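Local atomic coordinates of outer membrane protein SusF (Bacteroides thetaiotaomicron, PDB entry 4FE9), a protein that binds starch at the bacterial cell surface through its carbohydrate-binding modules, before the glycan is transported into the periplasm. Residues 319-333 with 354-367. Numbering follows the deposited sequence.
Sequences FGFVDAISQESKDLA and VSVIGDDKVIEFEK
Instead of a neighbouring strand, a serine hydroxyl on a helix meets the backbone of an edge strand: F365 N donates to S329 OG at 3.1 Å. The acceptor is brought there by S329 chi1 of -67°, which sets OG beside its own backbone N, and the bond is bent, 142° at the hydrogen. Strand 360-366 is outermost in the antiparallel sheet of the second carbohydrate-binding module, paired with strand 348-357 through the type II' turn from I357 to D360, and segment 319-333 runs along its other border as an example of how an edge can be covered without regular pairing. Three further links follow it. E364 bends at chi2 (-71°) and turns its carboxylate back to the N-cap residue, where OE1 accepts the backbone N-H of S326 on its syn lone pair, N to OE1 3.0 Å. I363 N reaches A324 O only weakly, and a water joins A324 N to K361 O. Around F319 and V322, apolar packing takes over. The aliphatic part of K361 lies over one face of the F319 ring, with CD 4.2 Å from its centroid, while V354 CG1 sits at the ring edge, 3.9 Å from F319 CZ. I363 CD1 touches V322 CG2 at 4.1 Å and also the F319 ring; I363 further meets F309 and L342, on other strands of the same sheet. At the far end A333 CB rests 3.8 Å from F365 CD2, and the F365 ring meets that of F301. With E364 OE1 only 2.8 Å from I363 O, the acid is probably protonated at least part of the time, whereas the start of helix 327-333 would favour its charged form; hydroxyl and water serve F365 N and K361 O of the edge, and E364 takes up the loop's S326 N.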
loop_
_atom_site.group_PDB
_atom_site.type_symbol
_atom_site.label_atom_id
_atom_site.label_comp_id
_atom_site.label_asym_id
_atom_site.label_seq_id
_atom_site.Cartn_x
_atom_site.Cartn_y
_atom_site.Cartn_z
ATOM N N PHE A 319 -3.727 0.710 17.451
ATOM C CA PHE A 319 -4.293 -0.131 16.410
ATOM C C PHE A 319 -4.032 -1.601 16.707
ATOM O O PHE A 319 -3.111 -1.944 17.455
ATOM C CB PHE A 319 -3.728 0.239 15.031
ATOM C CG PHE A 319 -2.220 0.179 14.949
ATOM C CD1 PHE A 319 -1.579 -0.926 14.372
ATOM C CD2 PHE A 319 -1.448 1.282 15.312
ATOM C CE1 PHE A 319 -0.176 -0.980 14.279
ATOM C CE2 PHE A 319 -0.047 1.211 15.307
ATOM C CZ PHE A 319 0.599 0.096 14.759
ATOM N N GLY A 320 -4.829 -2.469 16.097
ATOM C CA GLY A 320 -4.700 -3.900 16.308
ATOM C C GLY A 320 -4.665 -4.633 14.982
ATOM O O GLY A 320 -3.729 -4.452 14.174
ATOM N N PHE A 321 -5.722 -5.394 14.703
ATOM C CA PHE A 321 -5.857 -6.026 13.396
ATOM C C PHE A 321 -5.980 -4.936 12.294
ATOM O O PHE A 321 -6.703 -3.950 12.459
ATOM C CB PHE A 321 -7.077 -6.967 13.387
ATOM C CG PHE A 321 -7.221 -7.754 12.131
ATOM C CD1 PHE A 321 -6.555 -8.971 11.977
ATOM C CD2 PHE A 321 -7.976 -7.253 11.060
ATOM C CE1 PHE A 321 -6.541 -9.634 10.735
ATOM C CE2 PHE A 321 -8.099 -7.988 9.870
ATOM C CZ PHE A 321 -7.353 -9.177 9.699
ATOM N N VAL A 322 -5.154 -5.057 11.258
ATOM C CA VAL A 322 -5.178 -4.130 10.140
ATOM C C VAL A 322 -5.226 -4.916 8.831
ATOM O O VAL A 322 -5.006 -6.112 8.821
ATOM C CB VAL A 322 -3.912 -3.203 10.123
ATOM C CG1 VAL A 322 -3.748 -2.487 11.442
ATOM C CG2 VAL A 322 -2.672 -4.003 9.795
ATOM N N ASP A 323 -5.367 -4.213 7.713
ATOM C CA ASP A 323 -5.566 -4.894 6.437
ATOM C C ASP A 323 -4.301 -5.479 5.792
ATOM O O ASP A 323 -4.351 -6.554 5.218
ATOM C CB ASP A 323 -6.313 -4.001 5.458
ATOM C CG ASP A 323 -7.776 -4.393 5.323
ATOM O OD1 ASP A 323 -8.589 -3.962 6.190
ATOM O OD2 ASP A 323 -8.096 -5.211 4.405
ATOM N N ALA A 324 -3.163 -4.797 5.911
ATOM C CA ALA A 324 -1.938 -5.301 5.264
ATOM C C ALA A 324 -1.197 -6.295 6.172
ATOM O O ALA A 324 -0.169 -5.950 6.820
ATOM C CB ALA A 324 -1.016 -4.139 4.820
ATOM N N ILE A 325 -1.808 -7.464 6.358
ATOM C CA ILE A 325 -1.131 -8.600 6.977
ATOM C C ILE A 325 -1.035 -9.749 5.968
ATOM O O ILE A 325 -2.037 -10.179 5.430
ATOM C CB ILE A 325 -1.880 -9.068 8.264
ATOM C CG1 ILE A 325 -2.050 -7.890 9.241
ATOM C CG2 ILE A 325 -1.137 -10.239 8.937
ATOM C CD1 ILE A 325 -2.759 -8.237 10.545
ATOM N N SER A 326 0.175 -10.015 5.521
ATOM C CA SER A 326 0.520 -11.251 4.833
ATOM C C SER A 326 -0.482 -12.396 5.081
ATOM O O SER A 326 -0.831 -12.693 6.236
ATOM C CB SER A 326 1.888 -11.703 5.309
ATOM O OG SER A 326 2.666 -12.098 4.234
ATOM N N GLN A 327 -0.784 -13.154 4.022
ATOM C CA GLN A 327 -1.370 -14.491 4.198
ATOM C C GLN A 327 -0.393 -15.428 4.926
ATOM O O GLN A 327 -0.803 -16.189 5.811
ATOM C CB GLN A 327 -1.813 -15.106 2.847
ATOM C CG GLN A 327 -2.675 -16.418 2.980
ATOM C CD GLN A 327 -3.900 -16.242 3.909
ATOM O OE1 GLN A 327 -4.714 -15.342 3.724
ATOM N NE2 GLN A 327 -3.984 -17.074 4.936
ATOM N N GLU A 328 0.902 -15.308 4.592
ATOM C CA GLU A 328 1.987 -15.987 5.333
ATOM C C GLU A 328 1.853 -15.787 6.821
ATOM O O GLU A 328 1.824 -16.744 7.575
ATOM C CB GLU A 328 3.365 -15.486 4.884
ATOM C CG GLU A 328 3.769 -15.917 3.487
ATOM C CD GLU A 328 3.105 -15.051 2.367
ATOM O OE1 GLU A 328 2.067 -14.372 2.633
ATOM O OE2 GLU A 328 3.593 -15.100 1.215
ATOM N N SER A 329 1.820 -14.531 7.249
ATOM C CA SER A 329 1.756 -14.233 8.654
ATOM C C SER A 329 0.572 -14.924 9.225
ATOM O O SER A 329 0.592 -15.355 10.384
ATOM C CB SER A 329 1.618 -12.719 8.896
ATOM O OG SER A 329 2.783 -12.048 8.507
ATOM N N LYS A 330 -0.541 -14.796 8.519
ATOM C CA LYS A 330 -1.821 -15.243 9.049
ATOM C C LYS A 330 -1.782 -16.750 9.244
ATOM O O LYS A 330 -2.252 -17.264 10.264
ATOM C CB LYS A 330 -2.956 -14.880 8.091
ATOM C CG LYS A 330 -3.423 -13.471 8.207
ATOM C CD LYS A 330 -4.447 -13.182 7.166
ATOM C CE LYS A 330 -5.108 -11.856 7.440
ATOM N NZ LYS A 330 -5.743 -11.338 6.226
ATOM N N ASP A 331 -1.150 -17.433 8.295
ATOM C CA ASP A 331 -0.973 -18.879 8.341
ATOM C C ASP A 331 0.027 -19.268 9.405
ATOM O O ASP A 331 -0.208 -20.203 10.179
ATOM C CB ASP A 331 -0.489 -19.397 6.982
ATOM C CG ASP A 331 -1.593 -19.401 5.931
ATOM O OD1 ASP A 331 -1.280 -19.600 4.741
ATOM O OD2 ASP A 331 -2.762 -19.138 6.290
ATOM N N LEU A 332 1.192 -18.615 9.396
ATOM C CA LEU A 332 2.257 -18.990 10.316
ATOM C C LEU A 332 1.796 -18.914 11.772
ATOM O O LEU A 332 2.046 -19.834 12.563
ATOM C CB LEU A 332 3.509 -18.133 10.089
ATOM C CG LEU A 332 4.623 -18.408 11.104
ATOM C CD1 LEU A 332 5.274 -19.757 10.817
ATOM C CD2 LEU A 332 5.677 -17.258 11.121
ATOM N N ALA A 333 1.060 -17.865 12.119
ATOM C CA ALA A 333 0.762 -17.597 13.530
ATOM C C ALA A 333 -0.709 -17.759 13.844
ATOM O O ALA A 333 -1.153 -17.516 14.971
ATOM C CB ALA A 333 1.239 -16.172 13.926
ATOM N N VAL A 354 6.439 -4.400 12.511
ATOM C CA VAL A 354 5.344 -3.427 12.398
ATOM C C VAL A 354 5.839 -2.137 11.666
ATOM O O VAL A 354 6.956 -1.634 11.920
ATOM C CB VAL A 354 4.772 -3.018 13.767
ATOM C CG1 VAL A 354 3.588 -2.036 13.586
ATOM C CG2 VAL A 354 4.335 -4.228 14.589
ATOM N N SER A 355 5.055 -1.661 10.718
ATOM C CA SER A 355 5.402 -0.448 9.985
ATOM C C SER A 355 4.206 0.503 9.960
ATOM O O SER A 355 3.068 0.073 9.756
ATOM C CB SER A 355 5.832 -0.809 8.565
ATOM O OG SER A 355 6.294 0.323 7.866
ATOM N N VAL A 356 4.441 1.770 10.271
ATOM C CA VAL A 356 3.361 2.770 10.362
ATOM C C VAL A 356 3.861 4.056 9.706
ATOM O O VAL A 356 4.860 4.651 10.154
ATOM C CB VAL A 356 3.014 3.083 11.844
ATOM C CG1 VAL A 356 1.925 4.173 11.955
ATOM C CG2 VAL A 356 2.590 1.821 12.572
ATOM N N ILE A 357 3.295 4.400 8.571
ATOM C CA ILE A 357 3.563 5.692 8.006
ATOM C C ILE A 357 2.274 6.388 7.682
ATOM O O ILE A 357 1.423 5.826 6.997
ATOM C CB ILE A 357 4.435 5.600 6.774
ATOM C CG1 ILE A 357 5.821 5.107 7.153
ATOM C CG2 ILE A 357 4.562 6.992 6.098
ATOM C CD1 ILE A 357 6.431 4.192 6.130
ATOM N N GLY A 358 2.071 7.555 8.292
ATOM C CA GLY A 358 0.802 8.235 8.234
ATOM C C GLY A 358 -0.340 7.318 8.629
ATOM O O GLY A 358 -0.387 6.830 9.752
ATOM N N ASP A 359 -1.162 6.967 7.640
ATOM C CA ASP A 359 -2.345 6.112 7.847
ATOM C C ASP A 359 -2.062 4.618 7.609
ATOM O O ASP A 359 -2.796 3.776 8.107
ATOM C CB ASP A 359 -3.472 6.559 6.911
ATOM C CG ASP A 359 -4.117 7.856 7.357
ATOM O OD1 ASP A 359 -4.583 7.922 8.527
ATOM O OD2 ASP A 359 -4.125 8.825 6.552
ATOM N N ASP A 360 -1.114 4.319 6.709
ATOM C CA ASP A 360 -0.812 2.923 6.303
ATOM C C ASP A 360 -0.115 2.137 7.424
ATOM O O ASP A 360 0.995 2.484 7.837
ATOM C CB ASP A 360 0.092 2.896 5.050
ATOM C CG ASP A 360 -0.437 3.780 3.908
ATOM O OD1 ASP A 360 -1.615 4.242 3.986
ATOM O OD2 ASP A 360 0.321 3.984 2.922
ATOM N N LYS A 361 -0.687 0.996 7.780
ATOM C CA LYS A 361 -0.072 0.107 8.745
ATOM C C LYS A 361 0.205 -1.282 8.135
ATOM O O LYS A 361 -0.581 -1.782 7.311
ATOM C CB LYS A 361 -0.963 -0.017 9.982
ATOM C CG LYS A 361 -1.242 1.307 10.669
ATOM C CD LYS A 361 -2.605 1.344 11.259
ATOM C CE LYS A 361 -2.937 2.731 11.788
ATOM N NZ LYS A 361 -4.401 2.964 11.705
ATOM N N VAL A 362 1.351 -1.860 8.482
ATOM C CA VAL A 362 1.663 -3.259 8.146
ATOM C C VAL A 362 2.101 -3.992 9.429
ATOM O O VAL A 362 2.805 -3.418 10.260
ATOM C CB VAL A 362 2.795 -3.334 7.080
ATOM C CG1 VAL A 362 3.207 -4.750 6.824
ATOM C CG2 VAL A 362 2.344 -2.665 5.799
ATOM N N ILE A 363 1.528 -5.168 9.673
ATOM C CA ILE A 363 1.992 -6.037 10.766
ATOM C C ILE A 363 2.347 -7.387 10.188
ATOM O O ILE A 363 1.612 -7.887 9.340
ATOM C CB ILE A 363 0.907 -6.199 11.817
ATOM C CG1 ILE A 363 0.583 -4.857 12.439
ATOM C CG2 ILE A 363 1.306 -7.236 12.880
ATOM C CD1 ILE A 363 -0.712 -4.834 13.267
ATOM N N GLU A 364 3.590 -7.838 10.421
ATOM C CA GLU A 364 4.016 -9.201 10.033
ATOM C C GLU A 364 4.461 -10.016 11.247
ATOM O O GLU A 364 5.019 -9.459 12.201
ATOM C CB GLU A 364 5.138 -9.154 8.996
ATOM C CG GLU A 364 4.770 -8.401 7.716
ATOM C CD GLU A 364 3.736 -9.162 6.844
ATOM O OE1 GLU A 364 2.515 -8.843 6.908
ATOM O OE2 GLU A 364 4.151 -10.086 6.118
ATOM N N PHE A 365 4.048 -11.290 11.288
ATOM C CA PHE A 365 4.658 -12.288 12.172
ATOM C C PHE A 365 5.529 -13.220 11.397
ATOM O O PHE A 365 5.122 -13.733 10.355
ATOM C CB PHE A 365 3.601 -13.088 12.881
ATOM C CG PHE A 365 2.989 -12.381 14.019
ATOM C CD1 PHE A 365 2.456 -11.109 13.855
ATOM C CD2 PHE A 365 2.904 -12.992 15.266
ATOM C CE1 PHE A 365 1.879 -10.440 14.918
ATOM C CE2 PHE A 365 2.324 -12.343 16.338
ATOM C CZ PHE A 365 1.813 -11.051 16.173
ATOM N N GLU A 366 6.732 -13.457 11.899
ATOM C CA GLU A 366 7.735 -14.230 11.174
ATOM C C GLU A 366 8.419 -15.246 12.086
ATOM O O GLU A 366 8.294 -15.173 13.269
ATOM C CB GLU A 366 8.770 -13.299 10.585
ATOM C CG GLU A 366 8.300 -12.620 9.291
ATOM C CD GLU A 366 9.179 -11.440 8.896
ATOM O OE1 GLU A 366 10.418 -11.625 8.751
ATOM O OE2 GLU A 366 8.617 -10.345 8.692
ATOM N N LYS A 367 9.164 -16.179 11.511
ATOM C CA LYS A 367 9.940 -17.107 12.330
ATOM C C LYS A 367 10.931 -16.288 13.183
ATOM O O LYS A 367 11.591 -15.382 12.661
ATOM C CB LYS A 367 10.712 -18.093 11.449
ATOM C CG LYS A 367 9.828 -18.994 10.559
ATOM C CD LYS A 367 9.162 -20.087 11.366
ATOM C CE LYS A 367 9.932 -21.396 11.274
ATOM N NZ LYS A 367 10.720 -21.670 12.515
HETATM O O HOH W 1 -3.648 -1.930 6.603
#